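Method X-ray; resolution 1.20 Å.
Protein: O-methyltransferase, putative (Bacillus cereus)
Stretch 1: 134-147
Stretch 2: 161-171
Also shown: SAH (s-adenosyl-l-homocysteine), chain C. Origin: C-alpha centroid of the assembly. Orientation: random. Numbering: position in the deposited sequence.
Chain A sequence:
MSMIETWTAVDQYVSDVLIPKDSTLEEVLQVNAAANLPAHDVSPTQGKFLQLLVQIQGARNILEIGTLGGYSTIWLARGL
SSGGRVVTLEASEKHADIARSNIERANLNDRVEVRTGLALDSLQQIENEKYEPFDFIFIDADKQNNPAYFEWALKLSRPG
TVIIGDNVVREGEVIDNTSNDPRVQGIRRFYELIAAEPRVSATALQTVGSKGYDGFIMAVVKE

Stretch 1, residues 134-147: FDFIFIDADKQNNP
Stretch 2, residues 161-171: TVIIGDNVVRE

Two neighbouring parallel β-strands, paired from Phe136 beside Val162 to Ile139 beside Gly165, make up most of this buried contact, and beyond the last bridge, Ile139 beside Gly165, a polar cluster around Lys143 joins the loops. The strand axes run 12° apart and approach to 4.7 Å, with Phe136 beside Val162, Ile137 beside Ile163, Phe138 beside Ile164 and Ile139 beside Gly165 (CA to CA 4.7-4.9 Å). Extended backbones (phi/psi -128/125 at Ile137, -116/127 at Ile164) give the alternating parallel ladder: Val162 N to Asp135 O 3.0 Å, Ile137 N to Val162 O 2.8 Å, Ile164 N to Ile137 O 2.8 Å, Ile139 N to Ile164 O 2.9 Å and Asp166 N to Ile139 O 3.2 Å, all near linear.

On one face, Phe136 and Phe138 (both chi1 t) meet Val162 (t) and Ile164 (m, m): Phe136 CE2 lies 3.9 Å from Val162 CG1, and Phe138 CD1 3.7 Å from Ile164 CG2. The other face carries Ile137, Ile139 and Ile163, all m, t; Ile139 CD1 packs 3.9 Å from Ile163 CG2. Here Gly165 adds no side chain.

After Ile139, Asp140 (t; phi/psi -150/51) accepts a very short 2.3 Å hydrogen bond at OD2 from SAH N. Its OD1 stands 3.4 Å from Asp166 OD2, a like-charge approach, and 2.9 Å from Asn167 OD1, another acceptor. Lys143 (m, m, t, m) brings positive charge here: NZ forms a salt bridge to Asp140 OD1 (3.1 Å), donates to Ala141 O (2.9 Å) and reaches Asn167 OD1 in a weak hydrogen bond (3.3 Å). One water links Lys143 NZ (2.9 Å) to Arg170 NH1 (3.1 Å); another accepts from Asn146 ND2 (2.8 Å) and donates to Ile139 O (2.9 Å) and Asp166 O (2.7 Å), bridging the stretches where the ladder ends.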

# COMPACT_ATOMS: atom_id res chain seq x y z
N PHE A 134 -18.55 -4.14 -7.48
CA PHE A 134 -17.12 -4.34 -7.62
C PHE A 134 -16.45 -4.25 -6.26
O PHE A 134 -16.71 -3.32 -5.49
CB PHE A 134 -16.55 -3.30 -8.58
CG PHE A 134 -17.04 -3.45 -9.99
CD1 PHE A 134 -16.56 -4.48 -10.80
CD2 PHE A 134 -18.01 -2.60 -10.50
CE1 PHE A 134 -17.04 -4.65 -12.10
CE2 PHE A 134 -18.50 -2.76 -11.79
CZ PHE A 134 -18.01 -3.79 -12.59
N ASP A 135 -15.58 -5.22 -5.96
CA ASP A 135 -14.88 -5.28 -4.69
C ASP A 135 -13.57 -4.50 -4.69
O ASP A 135 -13.03 -4.19 -3.63
CB ASP A 135 -14.56 -6.73 -4.30
CG ASP A 135 -15.66 -7.70 -4.66
OD1 ASP A 135 -16.82 -7.47 -4.28
OD2 ASP A 135 -15.35 -8.71 -5.34
N PHE A 136 -13.04 -4.21 -5.88
CA PHE A 136 -11.77 -3.50 -6.00
C PHE A 136 -11.87 -2.62 -7.24
O PHE A 136 -12.20 -3.09 -8.33
CB PHE A 136 -10.65 -4.54 -6.15
CG PHE A 136 -9.26 -3.97 -6.02
CD1 PHE A 136 -8.69 -3.23 -7.05
CD2 PHE A 136 -8.52 -4.21 -4.87
CE1 PHE A 136 -7.40 -2.73 -6.94
CE2 PHE A 136 -7.22 -3.71 -4.75
CZ PHE A 136 -6.66 -2.98 -5.79
N ILE A 137 -11.58 -1.33 -7.07
CA ILE A 137 -11.68 -0.38 -8.18
C ILE A 137 -10.39 0.43 -8.33
O ILE A 137 -9.92 1.06 -7.37
CB ILE A 137 -12.87 0.58 -7.95
CG1 ILE A 137 -14.15 -0.24 -7.74
CG2 ILE A 137 -13.03 1.53 -9.12
CD1 ILE A 137 -15.36 0.57 -7.36
N PHE A 138 -9.82 0.40 -9.53
CA PHE A 138 -8.58 1.11 -9.82
C PHE A 138 -8.88 2.25 -10.78
O PHE A 138 -9.29 2.02 -11.92
CB PHE A 138 -7.56 0.14 -10.44
CG PHE A 138 -6.21 0.76 -10.74
CD1 PHE A 138 -5.59 1.59 -9.81
CD2 PHE A 138 -5.55 0.49 -11.93
CE1 PHE A 138 -4.33 2.14 -10.06
CE2 PHE A 138 -4.30 1.04 -12.20
CZ PHE A 138 -3.68 1.86 -11.26
N ILE A 139 -8.72 3.48 -10.30
CA ILE A 139 -8.98 4.67 -11.10
C ILE A 139 -7.65 5.17 -11.65
O ILE A 139 -6.82 5.70 -10.91
CB ILE A 139 -9.66 5.76 -10.24
CG1 ILE A 139 -10.92 5.18 -9.60
CG2 ILE A 139 -10.00 6.95 -11.11
CD1 ILE A 139 -11.65 6.14 -8.67
N ASP A 140 -7.46 5.00 -12.95
CA ASP A 140 -6.21 5.37 -13.59
C ASP A 140 -6.39 5.81 -15.04
O ASP A 140 -5.69 5.32 -15.94
CB ASP A 140 -5.25 4.17 -13.51
CG ASP A 140 -3.82 4.53 -13.86
OD1 ASP A 140 -3.41 5.67 -13.61
OD2 ASP A 140 -3.10 3.64 -14.36
N ALA A 141 -7.31 6.73 -15.27
CA ALA A 141 -7.58 7.23 -16.62
C ALA A 141 -7.26 8.72 -16.70
O ALA A 141 -6.15 9.14 -16.37
CB ALA A 141 -9.04 6.96 -16.98
N ASP A 142 -8.22 9.51 -17.17
CA ASP A 142 -8.03 10.96 -17.25
C ASP A 142 -8.37 11.50 -15.87
O ASP A 142 -9.52 11.49 -15.45
CB ASP A 142 -8.92 11.57 -18.35
CG ASP A 142 -10.37 11.16 -18.23
OD1 ASP A 142 -10.66 9.98 -17.93
OD2 ASP A 142 -11.24 12.03 -18.46
N LYS A 143 -7.34 11.95 -15.16
CA LYS A 143 -7.52 12.43 -13.80
C LYS A 143 -8.45 13.63 -13.65
O LYS A 143 -8.97 13.88 -12.56
CB LYS A 143 -6.16 12.69 -13.16
CG LYS A 143 -5.17 11.52 -13.32
CD LYS A 143 -5.81 10.18 -12.95
CE LYS A 143 -4.80 9.01 -12.95
NZ LYS A 143 -4.25 8.61 -14.28
N GLN A 144 -8.67 14.39 -14.72
CA GLN A 144 -9.58 15.52 -14.60
C GLN A 144 -10.99 15.02 -14.26
O GLN A 144 -11.80 15.77 -13.72
CB GLN A 144 -9.62 16.37 -15.88
CG GLN A 144 -9.59 15.62 -17.19
CD GLN A 144 -8.17 15.38 -17.68
OE1 GLN A 144 -7.48 14.49 -17.19
NE2 GLN A 144 -7.72 16.18 -18.64
N ASN A 145 -11.27 13.76 -14.56
CA ASN A 145 -12.58 13.18 -14.29
C ASN A 145 -12.65 12.33 -13.02
O ASN A 145 -13.65 11.65 -12.79
CB ASN A 145 -13.05 12.35 -15.48
CG ASN A 145 -13.94 13.14 -16.43
OD1 ASN A 145 -13.88 12.96 -17.65
ND2 ASN A 145 -14.77 14.00 -15.87
N ASN A 146 -11.61 12.38 -12.20
CA ASN A 146 -11.62 11.60 -10.97
C ASN A 146 -12.84 11.86 -10.08
O ASN A 146 -13.34 10.93 -9.44
CB ASN A 146 -10.33 11.82 -10.18
CG ASN A 146 -9.27 10.80 -10.53
OD1 ASN A 146 -9.16 10.37 -11.68
ND2 ASN A 146 -8.49 10.39 -9.53
N PRO A 147 -13.33 13.11 -10.02
CA PRO A 147 -14.50 13.34 -9.17
C PRO A 147 -15.68 12.47 -9.60
O PRO A 147 -16.32 11.80 -8.78
CB PRO A 147 -14.79 14.83 -9.38
CG PRO A 147 -13.43 15.39 -9.60
CD PRO A 147 -12.79 14.38 -10.53
N THR A 161 -15.39 -2.42 -0.25
CA THR A 161 -14.73 -2.19 -1.53
C THR A 161 -13.48 -1.34 -1.35
O THR A 161 -13.48 -0.36 -0.60
CB THR A 161 -15.67 -1.48 -2.53
OG1 THR A 161 -16.67 -2.40 -2.98
CG2 THR A 161 -14.89 -0.97 -3.74
N VAL A 162 -12.42 -1.72 -2.05
CA VAL A 162 -11.16 -0.98 -2.01
C VAL A 162 -11.07 -0.14 -3.28
O VAL A 162 -11.36 -0.63 -4.38
CB VAL A 162 -9.95 -1.94 -1.97
CG1 VAL A 162 -8.65 -1.15 -2.12
CG2 VAL A 162 -9.95 -2.71 -0.66
N ILE A 163 -10.68 1.12 -3.13
CA ILE A 163 -10.52 2.01 -4.27
C ILE A 163 -9.10 2.55 -4.26
O ILE A 163 -8.64 3.09 -3.26
CB ILE A 163 -11.49 3.22 -4.19
CG1 ILE A 163 -12.94 2.73 -4.21
CG2 ILE A 163 -11.24 4.17 -5.36
CD1 ILE A 163 -13.97 3.83 -3.93
N ILE A 164 -8.40 2.38 -5.38
CA ILE A 164 -7.04 2.89 -5.51
C ILE A 164 -7.07 3.95 -6.60
O ILE A 164 -7.57 3.68 -7.70
CB ILE A 164 -6.04 1.81 -5.95
CG1 ILE A 164 -5.88 0.75 -4.85
CG2 ILE A 164 -4.69 2.45 -6.28
CD1 ILE A 164 -5.22 1.27 -3.58
N GLY A 165 -6.58 5.14 -6.29
CA GLY A 165 -6.52 6.21 -7.27
C GLY A 165 -5.05 6.50 -7.51
O GLY A 165 -4.34 6.92 -6.59
N ASP A 166 -4.58 6.27 -8.73
CA ASP A 166 -3.18 6.49 -9.06
C ASP A 166 -2.90 7.92 -9.51
O ASP A 166 -3.82 8.66 -9.90
CB ASP A 166 -2.77 5.52 -10.18
CG ASP A 166 -1.26 5.41 -10.37
OD1 ASP A 166 -0.51 5.61 -9.39
OD2 ASP A 166 -0.83 5.09 -11.50
N ASN A 167 -1.63 8.31 -9.43
CA ASN A 167 -1.17 9.62 -9.88
C ASN A 167 -1.88 10.80 -9.23
O ASN A 167 -2.35 11.71 -9.92
CB ASN A 167 -1.31 9.69 -11.40
CG ASN A 167 -0.77 8.44 -12.09
OD1 ASN A 167 -1.51 7.71 -12.74
ND2 ASN A 167 0.53 8.20 -11.93
N VAL A 168 -1.94 10.79 -7.90
CA VAL A 168 -2.62 11.86 -7.19
C VAL A 168 -1.71 12.81 -6.41
O VAL A 168 -2.17 13.50 -5.50
CB VAL A 168 -3.70 11.28 -6.25
CG1 VAL A 168 -4.75 10.55 -7.07
CG2 VAL A 168 -3.06 10.33 -5.24
N VAL A 169 -0.43 12.85 -6.76
CA VAL A 169 0.53 13.76 -6.13
C VAL A 169 1.16 14.62 -7.22
O VAL A 169 1.37 15.82 -7.04
CB VAL A 169 1.61 12.98 -5.33
CG1 VAL A 169 2.76 13.90 -4.94
CG2 VAL A 169 0.97 12.39 -4.08
N ARG A 170 1.46 13.99 -8.35
CA ARG A 170 1.98 14.65 -9.54
C ARG A 170 3.11 15.66 -9.30
O ARG A 170 2.95 16.87 -9.51
CB ARG A 170 0.81 15.32 -10.26
CG ARG A 170 -0.46 14.45 -10.25
CD ARG A 170 -1.57 15.03 -11.11
NE ARG A 170 -1.26 14.96 -12.54
CZ ARG A 170 -1.44 13.88 -13.30
NH1 ARG A 170 -1.94 12.76 -12.79
NH2 ARG A 170 -1.10 13.92 -14.58
N GLU A 171 4.25 15.13 -8.87
CA GLU A 171 5.45 15.92 -8.60
C GLU A 171 5.24 17.01 -7.56
O GLU A 171 5.96 18.01 -7.53
CB GLU A 171 5.99 16.50 -9.91
CG GLU A 171 6.27 15.43 -10.96
CD GLU A 171 7.07 15.94 -12.14
OE1 GLU A 171 6.70 16.99 -12.70
OE2 GLU A 171 8.06 15.28 -12.51
N SAH C . -3.56 1.85 -15.76
CA SAH C . -2.89 1.52 -17.07
CB SAH C . -2.57 2.76 -17.83
CG SAH C . -3.72 3.66 -18.24
SD SAH C . -3.04 5.25 -18.88
C SAH C . -1.54 0.79 -16.74
O SAH C . -1.21 0.68 -15.56
OXT SAH C . -0.87 0.35 -17.74
C5' SAH C . -4.51 6.19 -18.93
C4' SAH C . -5.55 5.60 -20.00
O4' SAH C . -6.65 6.49 -19.85
C3' SAH C . -5.17 5.74 -21.47
O3' SAH C . -5.13 4.47 -22.13
C2' SAH C . -6.27 6.72 -22.02
O2' SAH C . -6.57 6.51 -23.39
C1' SAH C . -7.43 6.45 -21.08
N9 SAH C . -8.40 7.38 -21.01
C8 SAH C . -8.38 8.76 -21.05
N7 SAH C . -9.54 9.33 -20.96
C5 SAH C . -10.45 8.25 -20.84
C6 SAH C . -11.89 8.23 -20.70
N6 SAH C . -12.65 9.34 -20.66
N1 SAH C . -12.44 6.98 -20.61
C2 SAH C . -11.71 5.83 -20.65
N3 SAH C . -10.34 5.81 -20.78
C4 SAH C . -9.78 7.05 -20.87
O HOH W 1 -6.53 8.38 -9.93
O HOH W 2 -2.11 10.46 -14.90